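Local coordinates for protein peptidase, zinc-dependent (Methanocorpusculum labreanum, PDB 3LMC) that probably acts as a zinc-dependent metallopeptidase of family M54, binding a zinc ion and, at a separate four-cysteine site, an iron ion, at residues A25-P30 with H149-L154. Sequence-based numbering, arbitrary orientation.
Sequences AVLEMP and HEIGHL. With ZN (zinc ion), chain C.
With CG2 of I151 anti to the backbone N and CG1 anti to the carbonyl carbon (chi1 -74°), both branches reach L27, whose own CG lies anti to its carbonyl carbon (chi1 -66°). The two side chains cross at about a right angle: L27 CD2 meets I151 CG2 at 3.9 Å, while L27 CD1 touches the far end of the isoleucine, I151 CD1, also at 3.9 Å. A lighter touch comes from the selenomethionine M29, whose CE stands 4.4 Å from I151 CG2. E28, with positive phi, is the C' residue of the Schellman motif that ends helix 16-27, and M29 follows it directly. No hydrogen bond joins the segments, and the small, buried interface is wholly apolar.

The example illustrates how one helix can serve two environments. H149 and H153, which with E150 fit the HExxH pattern expected of a zinc metallopeptidase, bind zinc through NE2, each at 2.2 Å, and H159 is the third histidine ligand. Water 1 lies 2.4 Å from zinc and donates a hydrogen bond to E150 OE1 at 2.9 Å. I151, by contrast, is buried and points toward L27. The contact thus packs the C-terminal end of helix 16-27 against helix 136-154, with M29 and I151 both touching I3 of strand 3-7, F183 lying against L27, and strands 106-112 and 117-120 meeting E150 and L154.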
loop_
_atom_site.group_PDB
_atom_site.type_symbol
_atom_site.label_atom_id
_atom_site.label_comp_id
_atom_site.label_asym_id
_atom_site.label_seq_id
_atom_site.Cartn_x
_atom_site.Cartn_y
_atom_site.Cartn_z
ATOM N N ALA A 25 -11.293 -2.899 7.988
ATOM C CA ALA A 25 -12.454 -3.790 7.933
ATOM C C ALA A 25 -12.225 -4.976 7.016
ATOM O O ALA A 25 -12.538 -6.097 7.371
ATOM C CB ALA A 25 -13.712 -3.039 7.512
ATOM N N VAL A 26 -11.667 -4.727 5.837
ATOM C CA VAL A 26 -11.482 -5.779 4.843
ATOM C C VAL A 26 -10.374 -6.768 5.258
ATOM O O VAL A 26 -10.476 -7.971 5.003
ATOM C CB VAL A 26 -11.261 -5.196 3.402
ATOM C CG1 VAL A 26 -9.922 -4.468 3.284
ATOM C CG2 VAL A 26 -11.371 -6.301 2.365
ATOM N N LEU A 27 -9.342 -6.252 5.923
ATOM C CA LEU A 27 -8.256 -7.073 6.454
ATOM C C LEU A 27 -8.659 -7.738 7.785
ATOM O O LEU A 27 -8.088 -8.763 8.180
ATOM C CB LEU A 27 -7.004 -6.218 6.660
ATOM C CG LEU A 27 -6.325 -5.644 5.411
ATOM C CD1 LEU A 27 -5.378 -4.506 5.785
ATOM C CD2 LEU A 27 -5.578 -6.719 4.628
ATOM N N GLU A 28 -9.645 -7.153 8.464
ATOM C CA GLU A 28 -10.055 -7.622 9.784
ATOM C C GLU A 28 -8.877 -7.509 10.740
ATOM O O GLU A 28 -8.590 -8.447 11.491
ATOM C CB GLU A 28 -10.552 -9.075 9.731
ATOM C CG GLU A 28 -11.987 -9.230 9.263
ATOM C CD GLU A 28 -12.365 -10.685 8.957
ATOM O OE1 GLU A 28 -11.471 -11.555 8.941
ATOM O OE2 GLU A 28 -13.560 -10.957 8.726
HETATM N N MSE A 29 -8.211 -6.354 10.702
HETATM C CA MSE A 29 -7.021 -6.071 11.500
HETATM C C MSE A 29 -6.938 -4.565 11.758
HETATM O O MSE A 29 -7.293 -3.760 10.892
HETATM C CB MSE A 29 -5.749 -6.515 10.757
HETATM C CG MSE A 29 -5.711 -7.992 10.331
HETATM SE SE MSE A 29 -3.949 -8.553 9.594
HETATM C CE MSE A 29 -4.031 -7.700 7.856
ATOM N N PRO A 30 -6.466 -4.172 12.951
ATOM C CA PRO A 30 -6.325 -2.743 13.264
ATOM C C PRO A 30 -5.268 -2.119 12.370
ATOM O O PRO A 30 -4.243 -2.740 12.110
ATOM C CB PRO A 30 -5.833 -2.744 14.706
ATOM C CG PRO A 30 -5.162 -4.066 14.867
ATOM C CD PRO A 30 -5.962 -5.034 14.033
ATOM N N HIS A 149 -4.604 -5.497 -1.257
ATOM C CA HIS A 149 -3.892 -6.446 -2.111
ATOM C C HIS A 149 -2.409 -6.505 -1.733
ATOM O O HIS A 149 -1.896 -7.557 -1.378
ATOM C CB HIS A 149 -4.043 -6.024 -3.574
ATOM C CG HIS A 149 -3.267 -6.870 -4.530
ATOM N ND1 HIS A 149 -3.838 -7.902 -5.242
ATOM C CD2 HIS A 149 -1.962 -6.840 -4.890
ATOM C CE1 HIS A 149 -2.918 -8.477 -5.994
ATOM N NE2 HIS A 149 -1.774 -7.850 -5.801
ATOM N N GLU A 150 -1.733 -5.362 -1.807
ATOM C CA GLU A 150 -0.332 -5.259 -1.448
ATOM C C GLU A 150 -0.062 -5.757 -0.037
ATOM O O GLU A 150 0.909 -6.469 0.176
ATOM C CB GLU A 150 0.162 -3.819 -1.575
ATOM C CG GLU A 150 -0.060 -3.179 -2.945
ATOM C CD GLU A 150 0.470 -4.027 -4.085
ATOM O OE1 GLU A 150 1.037 -5.111 -3.836
ATOM O OE2 GLU A 150 0.327 -3.608 -5.247
ATOM N N ILE A 151 -0.916 -5.381 0.914
ATOM C CA ILE A 151 -0.761 -5.796 2.306
ATOM C C ILE A 151 -0.975 -7.299 2.489
ATOM O O ILE A 151 -0.368 -7.922 3.365
ATOM C CB ILE A 151 -1.731 -5.051 3.242
ATOM C CG1 ILE A 151 -1.262 -3.600 3.443
ATOM C CG2 ILE A 151 -1.777 -5.751 4.595
ATOM C CD1 ILE A 151 -2.312 -2.697 4.133
ATOM N N GLY A 152 -1.855 -7.875 1.675
ATOM C CA GLY A 152 -2.042 -9.308 1.678
ATOM C C GLY A 152 -0.732 -9.999 1.345
ATOM O O GLY A 152 -0.358 -10.952 2.018
ATOM N N HIS A 153 -0.034 -9.520 0.311
ATOM C CA HIS A 153 1.305 -10.031 -0.020
ATOM C C HIS A 153 2.259 -10.028 1.184
ATOM O O HIS A 153 3.032 -10.951 1.386
ATOM C CB HIS A 153 1.953 -9.179 -1.100
ATOM C CG HIS A 153 1.400 -9.387 -2.466
ATOM N ND1 HIS A 153 1.165 -10.637 -2.992
ATOM C CD2 HIS A 153 1.088 -8.501 -3.443
ATOM C CE1 HIS A 153 0.707 -10.512 -4.224
ATOM N NE2 HIS A 153 0.656 -9.227 -4.522
ATOM N N LEU A 154 2.230 -8.956 1.963
ATOM C CA LEU A 154 3.087 -8.875 3.140
ATOM C C LEU A 154 2.804 -10.032 4.119
ATOM O O LEU A 154 3.653 -10.399 4.941
ATOM C CB LEU A 154 2.910 -7.509 3.813
ATOM C CG LEU A 154 3.946 -6.437 3.453
ATOM C CD1 LEU A 154 4.605 -6.651 2.090
ATOM C CD2 LEU A 154 3.378 -5.042 3.592
HETATM ZN ZN ZN C . 0.273 -8.276 -6.474
HETATM O O HOH W 1 1.646 -6.347 -6.396
#